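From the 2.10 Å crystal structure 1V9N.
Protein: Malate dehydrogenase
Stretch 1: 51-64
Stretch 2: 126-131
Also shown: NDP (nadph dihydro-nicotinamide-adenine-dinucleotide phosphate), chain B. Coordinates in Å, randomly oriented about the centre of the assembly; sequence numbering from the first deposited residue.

Stretch 1 51-64: GVESHGVQRLKRYV
Stretch 2 126-131: NHYGIA

The contact is organised around one imidazole, H127, which residues of stretch 1 surround on several sides. The guanidinium of R62 lies flat on one face, centres 4.2 Å apart and planes at 23°, with NH1 3.4 Å from H127 CD2. At the ring edge, Y63 OH and H127 ND1 share a short hydrogen bond of 2.6 Å, and H55 CD2 comes within 3.6 Å of H127 NE2. R59 NH2 sits 3.1 Å from H127 NE2, but the angle is too poor for a hydrogen bond.

Stretch 1 leaves a helix at G51, in a Schellman motif with phi/psi 84/24, and passes through short 3-10 segments at 53-54 and 57-58. R59 occupies the N-cap position of the helix that begins at L60, so R62 (t, t, t) and Y63 (m, chi2 -45°) project from its first turn. Y63 leaves its backbone sideways, yet its long ring carries the hydroxyl to H127.

Stretch 2 is irregular and extended at H127 (-51/126; chi1 t, chi2 -93°), turning at G129 (75/-147), where positive phi favours glycine. In register, H55 CA lies 5.6 Å from G129 CA and Y63 CA 8.7 Å from H127 CA; thus the later part of stretch 1 meets the earlier part of stretch 2.

At the other end I130 (p, t) makes an apolar contact with V52 (t), V52 CG1 lying 4.0 Å from I130 CG2, and I130 CG2 is also 3.7 Å from H55 CB. H55 (m, chi2 70°) meets H127 rim to rim, centroids 5.5 Å apart, while H55 ND1 and S54 OG hydrogen-bond at 3.2 Å. The oxygen of water 1 accepts from I130 N at 2.8 Å and lies 2.9 Å from H55 O, placed to bridge the two backbones.

NADPH joins both stretches: its N7N donates to G129 O (3.0 Å), A131 N donates to its O2D (3.1 Å), and its O4D lies over one face of H55.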

# COMPACT_ATOMS: atom_id res chain seq x y z
N GLY A 51 -7.51 7.15 20.22
CA GLY A 51 -7.06 5.96 20.92
C GLY A 51 -5.69 5.45 20.52
O GLY A 51 -5.40 4.26 20.70
N VAL A 52 -4.85 6.32 19.98
CA VAL A 52 -3.51 5.91 19.58
C VAL A 52 -2.52 6.45 20.62
O VAL A 52 -1.75 7.37 20.34
CB VAL A 52 -3.13 6.45 18.18
CG1 VAL A 52 -1.82 5.83 17.72
CG2 VAL A 52 -4.24 6.17 17.18
N GLU A 53 -2.57 5.88 21.82
CA GLU A 53 -1.70 6.29 22.92
C GLU A 53 -0.24 6.43 22.53
O GLU A 53 0.41 7.41 22.86
CB GLU A 53 -1.81 5.30 24.09
CG GLU A 53 -3.15 5.30 24.80
CD GLU A 53 -3.16 4.37 26.00
OE1 GLU A 53 -3.01 3.14 25.81
OE2 GLU A 53 -3.31 4.87 27.13
N SER A 54 0.27 5.42 21.82
CA SER A 54 1.66 5.42 21.39
C SER A 54 2.12 6.69 20.66
O SER A 54 3.30 7.04 20.71
CB SER A 54 1.93 4.19 20.51
OG SER A 54 0.94 4.05 19.51
N HIS A 55 1.20 7.38 19.99
CA HIS A 55 1.58 8.59 19.26
C HIS A 55 0.96 9.89 19.78
O HIS A 55 0.98 10.91 19.09
CB HIS A 55 1.26 8.42 17.77
CG HIS A 55 2.13 7.41 17.09
ND1 HIS A 55 2.04 6.06 17.34
CD2 HIS A 55 3.18 7.57 16.25
CE1 HIS A 55 2.99 5.43 16.68
NE2 HIS A 55 3.70 6.32 16.01
N GLY A 56 0.43 9.86 21.00
CA GLY A 56 -0.18 11.04 21.58
C GLY A 56 0.77 11.82 22.47
O GLY A 56 1.97 11.86 22.22
N VAL A 57 0.23 12.46 23.51
CA VAL A 57 1.03 13.26 24.43
C VAL A 57 2.19 12.48 25.05
O VAL A 57 3.18 13.06 25.49
CB VAL A 57 0.17 13.84 25.57
CG1 VAL A 57 -0.87 14.78 25.00
CG2 VAL A 57 -0.50 12.72 26.35
N GLN A 58 2.05 11.16 25.11
CA GLN A 58 3.09 10.31 25.67
C GLN A 58 4.42 10.55 24.94
O GLN A 58 5.48 10.16 25.42
CB GLN A 58 2.70 8.84 25.52
CG GLN A 58 3.71 7.88 26.10
CD GLN A 58 3.62 6.50 25.47
OE1 GLN A 58 3.95 6.32 24.30
NE2 GLN A 58 3.16 5.53 26.25
N ARG A 59 4.34 11.20 23.79
CA ARG A 59 5.52 11.48 22.97
C ARG A 59 5.94 12.94 23.04
O ARG A 59 6.76 13.39 22.25
CB ARG A 59 5.20 11.15 21.53
CG ARG A 59 4.64 9.77 21.37
CD ARG A 59 5.74 8.82 21.03
NE ARG A 59 5.57 8.30 19.68
CZ ARG A 59 6.47 7.52 19.10
NH1 ARG A 59 7.57 7.21 19.76
NH2 ARG A 59 6.26 7.04 17.88
N LEU A 60 5.35 13.68 23.96
CA LEU A 60 5.70 15.08 24.10
C LEU A 60 7.14 15.20 24.60
O LEU A 60 7.87 16.11 24.20
CB LEU A 60 4.75 15.77 25.08
CG LEU A 60 5.02 17.26 25.27
CD1 LEU A 60 4.75 18.00 23.97
CD2 LEU A 60 4.15 17.80 26.40
N LYS A 61 7.55 14.29 25.47
CA LYS A 61 8.90 14.31 26.01
C LYS A 61 9.94 14.15 24.90
O LYS A 61 11.06 14.66 25.01
CB LYS A 61 9.08 13.20 27.05
CG LYS A 61 8.97 11.80 26.48
CD LYS A 61 9.23 10.75 27.56
CE LYS A 61 9.20 9.34 26.97
NZ LYS A 61 9.50 8.30 27.99
N ARG A 62 9.56 13.44 23.84
CA ARG A 62 10.44 13.21 22.70
C ARG A 62 10.71 14.52 21.97
O ARG A 62 11.85 14.83 21.63
CB ARG A 62 9.80 12.20 21.74
CG ARG A 62 10.56 12.01 20.43
CD ARG A 62 9.86 11.00 19.51
NE ARG A 62 10.72 10.62 18.39
CZ ARG A 62 10.53 9.57 17.61
NH1 ARG A 62 9.48 8.77 17.80
NH2 ARG A 62 11.39 9.30 16.63
N TYR A 63 9.65 15.29 21.73
CA TYR A 63 9.79 16.56 21.04
C TYR A 63 10.47 17.59 21.92
O TYR A 63 11.26 18.40 21.44
CB TYR A 63 8.43 17.06 20.56
CG TYR A 63 7.69 16.05 19.71
CD1 TYR A 63 8.35 15.36 18.70
CD2 TYR A 63 6.34 15.79 19.92
CE1 TYR A 63 7.68 14.42 17.92
CE2 TYR A 63 5.66 14.85 19.14
CZ TYR A 63 6.33 14.17 18.14
OH TYR A 63 5.66 13.26 17.37
N VAL A 64 10.15 17.57 23.21
CA VAL A 64 10.76 18.50 24.16
C VAL A 64 12.28 18.30 24.16
O VAL A 64 13.03 19.26 24.02
CB VAL A 64 10.24 18.27 25.60
CG1 VAL A 64 11.13 19.01 26.61
CG2 VAL A 64 8.80 18.76 25.72
N ASN A 126 11.31 15.47 10.78
CA ASN A 126 11.33 14.77 12.06
C ASN A 126 10.05 13.96 12.23
O ASN A 126 9.15 14.05 11.40
CB ASN A 126 11.48 15.78 13.21
CG ASN A 126 12.93 16.12 13.50
OD1 ASN A 126 13.69 15.28 13.97
ND2 ASN A 126 13.33 17.36 13.19
N HIS A 127 9.97 13.17 13.29
CA HIS A 127 8.79 12.34 13.55
C HIS A 127 7.53 13.19 13.48
O HIS A 127 7.44 14.20 14.17
CB HIS A 127 8.92 11.69 14.93
CG HIS A 127 7.77 10.81 15.31
ND1 HIS A 127 6.69 11.28 16.04
CD2 HIS A 127 7.53 9.50 15.09
CE1 HIS A 127 5.84 10.29 16.24
NE2 HIS A 127 6.33 9.20 15.68
N TYR A 128 6.56 12.79 12.66
CA TYR A 128 5.35 13.61 12.54
C TYR A 128 4.05 13.07 13.13
O TYR A 128 2.96 13.50 12.74
CB TYR A 128 5.14 14.02 11.07
CG TYR A 128 4.61 12.98 10.08
CD1 TYR A 128 4.13 11.73 10.50
CD2 TYR A 128 4.50 13.29 8.72
CE1 TYR A 128 3.55 10.83 9.59
CE2 TYR A 128 3.92 12.40 7.81
CZ TYR A 128 3.45 11.18 8.25
OH TYR A 128 2.83 10.32 7.35
N GLY A 129 4.14 12.15 14.08
CA GLY A 129 2.94 11.61 14.69
C GLY A 129 2.17 10.65 13.80
O GLY A 129 2.78 9.92 13.02
N ILE A 130 0.85 10.63 13.92
CA ILE A 130 0.05 9.71 13.12
C ILE A 130 -0.05 10.17 11.66
O ILE A 130 -0.26 11.35 11.38
CB ILE A 130 -1.38 9.52 13.71
CG1 ILE A 130 -2.08 10.87 13.85
CG2 ILE A 130 -1.30 8.83 15.07
CD1 ILE A 130 -3.48 10.75 14.40
N ALA A 131 0.13 9.22 10.75
CA ALA A 131 0.07 9.51 9.32
C ALA A 131 -1.35 9.92 8.90
O ALA A 131 -1.52 10.75 8.01
CB ALA A 131 0.51 8.27 8.52
PA NDP B . -4.19 -0.26 13.99
O1A NDP B . -4.62 0.35 15.22
O2A NDP B . -3.97 -1.74 13.83
O5B NDP B . -5.22 0.25 12.82
C5B NDP B . -5.05 -0.15 11.44
C4B NDP B . -6.18 0.55 10.67
O4B NDP B . -7.25 -0.41 10.62
C3B NDP B . -6.78 1.80 11.25
O3B NDP B . -7.08 2.71 10.15
C2B NDP B . -8.03 1.40 11.96
O2B NDP B . -9.05 2.40 12.13
C1B NDP B . -8.42 0.19 11.16
N9A NDP B . -9.09 -0.89 11.93
C8A NDP B . -8.83 -1.35 13.26
N7A NDP B . -9.63 -2.34 13.57
C5A NDP B . -10.43 -2.56 12.49
C6A NDP B . -11.48 -3.48 12.18
N6A NDP B . -11.86 -4.39 13.08
N1A NDP B . -12.09 -3.44 10.94
C2A NDP B . -11.70 -2.51 10.01
N3A NDP B . -10.72 -1.60 10.20
C4A NDP B . -10.12 -1.68 11.47
O3 NDP B . -2.89 0.40 13.39
PN NDP B . -1.36 0.57 13.76
O1N NDP B . -0.63 -0.07 12.68
O2N NDP B . -1.28 -0.05 15.13
O5D NDP B . -1.23 2.16 13.78
C5D NDP B . -0.52 2.88 14.83
C4D NDP B . -0.57 4.43 14.56
O4D NDP B . 0.77 4.89 14.64
C3D NDP B . -1.07 4.89 13.17
O3D NDP B . -1.91 6.03 13.36
C2D NDP B . 0.18 5.18 12.36
O2D NDP B . -0.05 6.15 11.36
C1D NDP B . 1.17 5.61 13.48
N1N NDP B . 2.59 5.30 13.18
C2N NDP B . 3.46 6.42 13.02
C3N NDP B . 4.86 6.13 12.75
C7N NDP B . 5.81 7.24 12.58
O7N NDP B . 7.01 7.07 12.36
N7N NDP B . 5.38 8.53 12.68
C4N NDP B . 5.27 4.76 12.67
C5N NDP B . 4.40 3.69 12.82
C6N NDP B . 3.06 3.95 13.09
P2B NDP B . -9.33 3.20 13.43
O1X NDP B . -10.80 3.20 13.48
O2X NDP B . -8.78 4.59 13.29
O3X NDP B . -8.71 2.49 14.62
O HOH W 1 0.18 11.84 16.41